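Local coordinates for protein polysaccharide deacetylase (Ammonifex degensii, PDB 4WCJ) that probably removes N-acetyl groups from poly-beta-1,6-N-acetylglucosamine, as a zinc-binding deacetylase of carbohydrate esterase family 4, at residues R44-S49 with E133-C138; P118-V123 with L226-R231. All coordinates share one frame; numbering follows the deposited sequence.

Contact 1: residues R44-S49 with E133-C138; sequences RVLPSS and EGFSMC
Phe135 follows the turn that starts at Glu133, and its ring meets the side chain of Arg44. At the start of that turn a water joins the same arginine to the backbone. Water 1 accepts from Arg44 NH1 at 3.3 Å and gives a weak bond to the carbonyl O of Glu133. Gly134 carries the chain through the turn to Phe135, which takes every direct contact from 44-49. The guanidinium of Arg44 lies flat on one face of the Phe135 ring. The two planes are 8° apart, and Arg44 CZ sits 3.7 Å from the Phe135 ring centroid, a cation-pi stack. The Arg44 chain, extended from CG to NE, runs on across the ring. Its CD, 4.2 Å from the Phe135 ring centroid, makes a CH-pi contact with the same face. Two further groups reach the ring near its plane. Ser49 OG comes to 3.5 Å from Phe135 CE2, and Leu46 CD1 to 3.7 Å from the same CE2. The Leu46 and Phe135 side chains run alongside one another, pointing opposite ways. Arg44 NH2 donates to the carbonyl O of Arg50, which fixes the rotation of the guanidinium, while Asp101 makes a long, weak ion pair with NE. The side chain of Arg44 is about 5 Å from that of the zinc ligand Asp99. This surface contact joins strand 44-45 and the loop after it to the small antiparallel pair 131-132/135-136, beside the metal site of a family 4 carbohydrate esterase.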
ATOM      1  N   ARG A  44      -3.441  -6.154   8.341  1.00 32.77           N
ATOM      2  CA  ARG A  44      -3.511  -7.550   8.746  1.00 32.98           C
ATOM      3  C   ARG A  44      -4.864  -8.151   8.451  1.00 35.54           C
ATOM      4  O   ARG A  44      -5.889  -7.478   8.531  1.00 39.24           O
ATOM      5  CB  ARG A  44      -3.211  -7.693  10.237  1.00 32.87           C
ATOM      6  CG  ARG A  44      -1.845  -7.172  10.620  1.00 32.35           C
ATOM      7  CD  ARG A  44      -1.759  -6.860  12.097  1.00 36.75           C
ATOM      8  NE  ARG A  44      -0.511  -6.172  12.405  1.00 40.23           N
ATOM      9  CZ  ARG A  44      -0.382  -5.263  13.368  1.00 44.07           C
ATOM     10  NH1 ARG A  44       0.793  -4.682  13.585  1.00 43.48           N
ATOM     11  NH2 ARG A  44      -1.426  -4.944  14.124  1.00 47.76           N
ATOM     12  N   VAL A  45      -4.853  -9.433   8.127  1.00 33.66           N
ATOM     13  CA  VAL A  45      -6.082 -10.186   7.993  1.00 44.56           C
ATOM     14  C   VAL A  45      -6.050 -11.266   9.070  1.00 42.76           C
ATOM     15  O   VAL A  45      -5.485 -12.348   8.882  1.00 35.81           O
ATOM     16  CB  VAL A  45      -6.229 -10.770   6.590  1.00 46.04           C
ATOM     17  CG1 VAL A  45      -7.522 -11.538   6.484  1.00 38.29           C
ATOM     18  CG2 VAL A  45      -6.200  -9.637   5.572  1.00 35.53           C
ATOM     19  N   LEU A  46      -6.630 -10.922  10.216  1.00 40.15           N
ATOM     20  CA  LEU A  46      -6.453 -11.656  11.463  1.00 39.74           C
ATOM     21  C   LEU A  46      -7.715 -11.562  12.322  1.00 39.79           C
ATOM     22  O   LEU A  46      -8.453 -10.570  12.252  1.00 40.73           O
ATOM     23  CB  LEU A  46      -5.248 -11.109  12.239  1.00 37.27           C
ATOM     24  CG  LEU A  46      -3.862 -11.443  11.688  1.00 34.52           C
ATOM     25  CD1 LEU A  46      -2.787 -10.780  12.521  1.00 33.51           C
ATOM     26  CD2 LEU A  46      -3.694 -12.954  11.682  1.00 34.26           C
ATOM     27  N   PRO A  47      -7.955 -12.582  13.160  1.00 40.91           N
ATOM     28  CA  PRO A  47      -9.220 -12.630  13.903  1.00 43.45           C
ATOM     29  C   PRO A  47      -9.252 -11.865  15.239  1.00 45.85           C
ATOM     30  O   PRO A  47     -10.347 -11.596  15.730  1.00 46.11           O
ATOM     31  CB  PRO A  47      -9.399 -14.130  14.151  1.00 45.13           C
ATOM     32  CG  PRO A  47      -7.996 -14.626  14.311  1.00 44.81           C
ATOM     33  CD  PRO A  47      -7.142 -13.794  13.375  1.00 41.91           C
ATOM     34  N   SER A  48      -8.106 -11.518  15.819  1.00 41.98           N
ATOM     35  CA  SER A  48      -8.123 -10.960  17.175  1.00 47.43           C
ATOM     36  C   SER A  48      -7.263  -9.720  17.382  1.00 46.57           C
ATOM     37  O   SER A  48      -7.198  -9.194  18.496  1.00 45.41           O
ATOM     38  CB  SER A  48      -7.674 -12.020  18.178  1.00 50.10           C
ATOM     39  OG  SER A  48      -6.260 -12.134  18.188  1.00 49.93           O
ATOM     40  N   SER A  49      -6.594  -9.263  16.327  1.00 42.43           N
ATOM     41  CA  SER A  49      -5.620  -8.186  16.461  1.00 37.48           C
ATOM     42  C   SER A  49      -6.182  -6.799  16.157  1.00 40.45           C
ATOM     43  O   SER A  49      -7.221  -6.666  15.513  1.00 41.53           O
ATOM     44  CB  SER A  49      -4.425  -8.450  15.545  1.00 35.16           C
ATOM     45  OG  SER A  49      -3.875  -9.723  15.801  1.00 34.74           O
ATOM     46  N   GLU A 133       7.295  -6.050  15.958  1.00 35.17           N
ATOM     47  CA  GLU A 133       6.294  -5.505  16.870  1.00 39.18           C
ATOM     48  C   GLU A 133       5.275  -6.566  17.282  1.00 36.96           C
ATOM     49  O   GLU A 133       4.089  -6.276  17.454  1.00 38.44           O
ATOM     50  CB  GLU A 133       5.602  -4.303  16.229  1.00 42.68           C
ATOM     51  CG  GLU A 133       6.599  -3.267  15.733  1.00 47.89           C
ATOM     52  CD  GLU A 133       6.173  -1.843  16.013  1.00 54.77           C
ATOM     53  OE1 GLU A 133       5.203  -1.377  15.378  1.00 54.02           O
ATOM     54  OE2 GLU A 133       6.818  -1.192  16.864  1.00 59.86           O
ATOM     55  N   GLY A 134       5.755  -7.798  17.439  1.00 32.71           N
ATOM     56  CA  GLY A 134       4.932  -8.874  17.956  1.00 32.71           C
ATOM     57  C   GLY A 134       4.313  -9.786  16.911  1.00 31.66           C
ATOM     58  O   GLY A 134       3.652 -10.765  17.255  1.00 32.13           O
ATOM     59  N   PHE A 135       4.517  -9.469  15.641  1.00 28.87           N
ATOM     60  CA  PHE A 135       3.890 -10.215  14.557  1.00 29.24           C
ATOM     61  C   PHE A 135       4.917 -10.821  13.612  1.00 29.28           C
ATOM     62  O   PHE A 135       5.867 -10.145  13.196  1.00 29.48           O
ATOM     63  CB  PHE A 135       2.957  -9.323  13.743  1.00 29.78           C
ATOM     64  CG  PHE A 135       1.754  -8.849  14.488  1.00 33.39           C
ATOM     65  CD1 PHE A 135       1.847  -7.783  15.376  1.00 37.19           C
ATOM     66  CD2 PHE A 135       0.516  -9.437  14.276  1.00 32.50           C
ATOM     67  CE1 PHE A 135       0.730  -7.326  16.067  1.00 41.81           C
ATOM     68  CE2 PHE A 135      -0.605  -8.980  14.959  1.00 35.95           C
ATOM     69  CZ  PHE A 135      -0.498  -7.922  15.848  1.00 44.48           C
ATOM     70  N   SER A 136       4.707 -12.078  13.230  1.00 28.92           N
ATOM     71  CA  SER A 136       5.543 -12.671  12.192  1.00 26.13           C
ATOM     72  C   SER A 136       5.328 -11.937  10.892  1.00 25.31           C
ATOM     73  O   SER A 136       4.193 -11.595  10.544  1.00 25.09           O
ATOM     74  CB  SER A 136       5.235 -14.148  12.003  1.00 31.25           C
ATOM     75  OG  SER A 136       5.448 -14.849  13.210  1.00 36.70           O
ATOM     76  N   MET A 137       6.428 -11.679  10.193  1.00 25.76           N
ATOM     77  CA  MET A 137       6.380 -11.086   8.860  1.00 22.95           C
ATOM     78  C   MET A 137       6.487 -12.196   7.835  1.00 25.83           C
ATOM     79  O   MET A 137       6.993 -13.270   8.136  1.00 28.04           O
ATOM     80  CB  MET A 137       7.514 -10.072   8.659  1.00 23.76           C
ATOM     81  CG  MET A 137       7.478  -8.884   9.622  1.00 27.66           C
ATOM     82  SD  MET A 137       6.130  -7.709   9.315  1.00 37.15           S
ATOM     83  CE  MET A 137       4.963  -8.215  10.576  1.00 39.46           C
ATOM     84  N   CYS A 138       5.996 -11.943   6.629  1.00 27.27           N
ATOM     85  CA  CYS A 138       6.271 -12.832   5.511  1.00 27.73           C
ATOM     86  C   CYS A 138       7.772 -13.039   5.377  1.00 25.39           C
ATOM     87  O   CYS A 138       8.564 -12.142   5.686  1.00 24.81           O
ATOM     88  CB  CYS A 138       5.723 -12.259   4.199  1.00 27.34           C
ATOM     89  SG  CYS A 138       3.949 -12.127   4.110  1.00 28.06           S
TER
HETATM   90  O   HOH W   1       2.189  -3.651  16.371  1.00 53.73           O

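Contact 2: residues P118-V123 with L226-R231; sequences PFLFFV and LVFTLR
In both phenylalanines of the pair Phe122 and Phe228, CG lies opposite the carbonyl carbon, with chi1 of -63° in Phe122 and -67° in Phe228. This sends the two rings from their separate strands into the space between them. They form an edge-to-face pair. The edge of Phe122 points at the face of Phe228, with centroids 5.0 Å apart and planes at 60°. The touching atom is Phe122 CZ. It stands over the Phe228 face, toward the rim, and comes to 3.4 Å from Phe228 CD1. Leu120 adds a second apolar touch. Its CD1 lies 3.8 Å from Phe228 CZ, while its other methyl, CD2, lies over one face of the Phe122 ring. Leu120 thus touches both rings. No hydrogen bond joins the segments, and all three touching residues are buried. Thr229 OG1 accepts from Arg231 N, an ST turn. The contact lies near the centre of the chain. The Phe122 side chain is about 4 Å from that of His157, a zinc ligand. Strand 119-123 runs between the parallel strands 91-99 and 152-156, and strand 226-229 between 203-205 and 242-247. Tyr203 packs on Leu120 and Phe122, and Val243 and Arg245 pack on Phe228. The pair therefore fills the interior of the beta-alpha barrel between strands that are not neighbours.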
ATOM      1  N   PRO A 118      -5.435  -8.191  -8.158  1.00 35.05           N
ATOM      2  CA  PRO A 118      -4.077  -7.681  -7.957  1.00 34.48           C
ATOM      3  C   PRO A 118      -3.979  -6.888  -6.657  1.00 35.77           C
ATOM      4  O   PRO A 118      -4.997  -6.432  -6.137  1.00 37.72           O
ATOM      5  CB  PRO A 118      -3.854  -6.758  -9.160  1.00 34.38           C
ATOM      6  CG  PRO A 118      -5.090  -6.870 -10.015  1.00 36.99           C
ATOM      7  CD  PRO A 118      -6.175  -7.410  -9.159  1.00 38.34           C
ATOM      8  N   PHE A 119      -2.771  -6.733  -6.134  1.00 32.27           N
ATOM      9  CA  PHE A 119      -2.581  -5.881  -4.971  1.00 30.51           C
ATOM     10  C   PHE A 119      -1.144  -5.388  -4.874  1.00 29.61           C
ATOM     11  O   PHE A 119      -0.218  -6.009  -5.395  1.00 30.35           O
ATOM     12  CB  PHE A 119      -3.000  -6.614  -3.683  1.00 32.83           C
ATOM     13  CG  PHE A 119      -2.210  -7.870  -3.390  1.00 34.43           C
ATOM     14  CD1 PHE A 119      -2.395  -9.023  -4.140  1.00 37.20           C
ATOM     15  CD2 PHE A 119      -1.312  -7.902  -2.332  1.00 36.05           C
ATOM     16  CE1 PHE A 119      -1.678 -10.169  -3.865  1.00 36.20           C
ATOM     17  CE2 PHE A 119      -0.596  -9.049  -2.047  1.00 36.15           C
ATOM     18  CZ  PHE A 119      -0.785 -10.184  -2.808  1.00 35.07           C
ATOM     19  N   LEU A 120      -0.968  -4.244  -4.223  1.00 27.69           N
ATOM     20  CA  LEU A 120       0.353  -3.693  -3.987  1.00 27.22           C
ATOM     21  C   LEU A 120       0.721  -3.943  -2.523  1.00 24.57           C
ATOM     22  O   LEU A 120      -0.015  -3.554  -1.617  1.00 29.95           O
ATOM     23  CB  LEU A 120       0.388  -2.193  -4.309  1.00 30.76           C
ATOM     24  CG  LEU A 120       1.628  -1.630  -5.017  1.00 32.55           C
ATOM     25  CD1 LEU A 120       1.456  -0.140  -5.366  1.00 34.26           C
ATOM     26  CD2 LEU A 120       2.890  -1.858  -4.208  1.00 32.12           C
ATOM     27  N   PHE A 121       1.861  -4.585  -2.300  1.00 27.00           N
ATOM     28  CA  PHE A 121       2.319  -4.943  -0.958  1.00 25.49           C
ATOM     29  C   PHE A 121       3.525  -4.087  -0.590  1.00 24.56           C
ATOM     30  O   PHE A 121       4.633  -4.339  -1.096  1.00 27.72           O
ATOM     31  CB  PHE A 121       2.686  -6.430  -0.925  1.00 23.96           C
ATOM     32  CG  PHE A 121       2.756  -7.036   0.459  1.00 26.23           C
ATOM     33  CD1 PHE A 121       2.294  -6.351   1.581  1.00 29.61           C
ATOM     34  CD2 PHE A 121       3.322  -8.302   0.629  1.00 27.05           C
ATOM     35  CE1 PHE A 121       2.368  -6.934   2.847  1.00 29.77           C
ATOM     36  CE2 PHE A 121       3.405  -8.876   1.895  1.00 27.33           C
ATOM     37  CZ  PHE A 121       2.922  -8.201   2.992  1.00 28.44           C
ATOM     38  N   PHE A 122       3.316  -3.091   0.269  1.00 24.83           N
ATOM     39  CA  PHE A 122       4.397  -2.219   0.710  1.00 25.64           C
ATOM     40  C   PHE A 122       5.114  -2.835   1.906  1.00 24.24           C
ATOM     41  O   PHE A 122       4.573  -2.845   3.001  1.00 27.40           O
ATOM     42  CB  PHE A 122       3.857  -0.839   1.091  1.00 25.72           C
ATOM     43  CG  PHE A 122       3.231  -0.080  -0.054  1.00 28.66           C
ATOM     44  CD1 PHE A 122       4.021   0.639  -0.943  1.00 26.79           C
ATOM     45  CD2 PHE A 122       1.852  -0.062  -0.227  1.00 28.50           C
ATOM     46  CE1 PHE A 122       3.438   1.359  -1.978  1.00 26.34           C
ATOM     47  CE2 PHE A 122       1.269   0.653  -1.267  1.00 30.16           C
ATOM     48  CZ  PHE A 122       2.065   1.364  -2.139  1.00 29.70           C
ATOM     49  N   VAL A 123       6.327  -3.336   1.708  1.00 23.65           N
ATOM     50  CA  VAL A 123       7.014  -4.008   2.799  1.00 23.90           C
ATOM     51  C   VAL A 123       8.126  -3.182   3.445  1.00 25.21           C
ATOM     52  O   VAL A 123       8.801  -2.385   2.791  1.00 26.43           O
ATOM     53  CB  VAL A 123       7.589  -5.363   2.334  1.00 24.15           C
ATOM     54  CG1 VAL A 123       6.475  -6.217   1.719  1.00 27.36           C
ATOM     55  CG2 VAL A 123       8.725  -5.195   1.309  1.00 25.06           C
ATOM     56  N   LEU A 226       5.270   6.607  -7.953  1.00 36.50           N
ATOM     57  CA  LEU A 226       4.111   6.903  -7.119  1.00 37.29           C
ATOM     58  C   LEU A 226       4.480   6.871  -5.653  1.00 38.76           C
ATOM     59  O   LEU A 226       5.221   5.991  -5.202  1.00 37.07           O
ATOM     60  CB  LEU A 226       2.970   5.920  -7.370  1.00 32.76           C
ATOM     61  CG  LEU A 226       2.299   5.941  -8.742  1.00 34.33           C
ATOM     62  CD1 LEU A 226       1.327   4.774  -8.847  1.00 34.21           C
ATOM     63  CD2 LEU A 226       1.594   7.272  -9.024  1.00 35.78           C
ATOM     64  N   VAL A 227       3.929   7.832  -4.927  1.00 35.86           N
ATOM     65  CA  VAL A 227       4.134   7.983  -3.496  1.00 35.87           C
ATOM     66  C   VAL A 227       2.761   7.948  -2.834  1.00 31.91           C
ATOM     67  O   VAL A 227       1.896   8.768  -3.143  1.00 32.24           O
ATOM     68  CB  VAL A 227       4.867   9.294  -3.174  1.00 37.99           C
ATOM     69  CG1 VAL A 227       5.041   9.456  -1.670  1.00 39.00           C
ATOM     70  CG2 VAL A 227       6.218   9.338  -3.904  1.00 38.17           C
ATOM     71  N   PHE A 228       2.548   6.974  -1.956  1.00 32.15           N
ATOM     72  CA  PHE A 228       1.226   6.741  -1.377  1.00 32.23           C
ATOM     73  C   PHE A 228       1.094   7.265   0.044  1.00 29.12           C
ATOM     74  O   PHE A 228       1.965   7.032   0.882  1.00 29.99           O
ATOM     75  CB  PHE A 228       0.901   5.253  -1.369  1.00 26.68           C
ATOM     76  CG  PHE A 228       0.715   4.660  -2.733  1.00 32.64           C
ATOM     77  CD1 PHE A 228       1.807   4.409  -3.553  1.00 32.66           C
ATOM     78  CD2 PHE A 228      -0.549   4.329  -3.185  1.00 34.43           C
ATOM     79  CE1 PHE A 228       1.639   3.846  -4.806  1.00 28.60           C
ATOM     80  CE2 PHE A 228      -0.727   3.761  -4.436  1.00 33.32           C
ATOM     81  CZ  PHE A 228       0.373   3.521  -5.247  1.00 33.28           C
ATOM     82  N   THR A 229      -0.016   7.950   0.293  1.00 29.56           N
ATOM     83  CA  THR A 229      -0.317   8.546   1.589  1.00 30.22           C
ATOM     84  C   THR A 229      -1.575   7.919   2.179  1.00 31.75           C
ATOM     85  O   THR A 229      -2.165   7.038   1.569  1.00 30.49           O
ATOM     86  CB  THR A 229      -0.525  10.063   1.459  1.00 29.84           C
ATOM     87  OG1 THR A 229      -1.786  10.333   0.827  1.00 33.25           O
ATOM     88  CG2 THR A 229       0.578  10.703   0.622  1.00 28.23           C
ATOM     89  N   LEU A 230      -1.997   8.398   3.351  1.00 36.07           N
ATOM     90  CA  LEU A 230      -3.272   7.979   3.940  1.00 37.99           C
ATOM     91  C   LEU A 230      -4.274   9.139   3.917  1.00 40.62           C
ATOM     92  O   LEU A 230      -5.119   9.278   4.807  1.00 43.77           O
ATOM     93  CB  LEU A 230      -3.073   7.462   5.371  1.00 37.49           C
ATOM     94  CG  LEU A 230      -2.337   6.122   5.469  1.00 33.71           C
ATOM     95  CD1 LEU A 230      -2.048   5.735   6.915  1.00 34.84           C
ATOM     96  CD2 LEU A 230      -3.125   5.021   4.751  1.00 32.62           C
ATOM     97  N   ARG A 231      -4.164   9.980   2.892  1.00 42.96           N
ATOM     98  CA  ARG A 231      -5.161  11.011   2.629  1.00 47.29           C
ATOM     99  C   ARG A 231      -6.336  10.371   1.898  1.00 47.84           C
ATOM    100  O   ARG A 231      -6.220  10.008   0.730  1.00 48.90           O
ATOM    101  CB  ARG A 231      -4.564  12.162   1.808  1.00 50.78           C
ATOM    102  CG  ARG A 231      -5.416  13.420   1.795  1.00 57.46           C
ATOM    103  CD  ARG A 231      -4.713  14.582   1.099  1.00 63.21           C
ATOM    104  NE  ARG A 231      -3.521  15.050   1.810  1.00 63.74           N
ATOM    105  CZ  ARG A 231      -2.821  16.127   1.457  1.00 62.35           C
ATOM    106  NH1 ARG A 231      -3.193  16.848   0.408  1.00 61.24           N
ATOM    107  NH2 ARG A 231      -1.749  16.485   2.152  1.00 59.75           N
TER

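From the N terminus, the chain leaves strand 36-42 and enters 44-49, the first half of contact 1. It then passes through helix 55-67, strand 91-99 with the zinc ligand Asp99, and helix 102-114 to reach 118-123, the first half of contact 2. Soon after, 133-138 closes contact 1 across 83 residues. The chain continues past His157 and His162, and 226-231 closes contact 2 across 102 residues. The two closures cross; neither nests in the other. Contact 1 ties strand 44-45 and its loop to the pair 131-132/135-136 near the zinc. Contact 2 joins two non-adjacent barrel strands through side chains in the barrel interior. Their centres are about 19 Å apart, yet Cys138 SG packs 4.0 Å from Phe121 CE2.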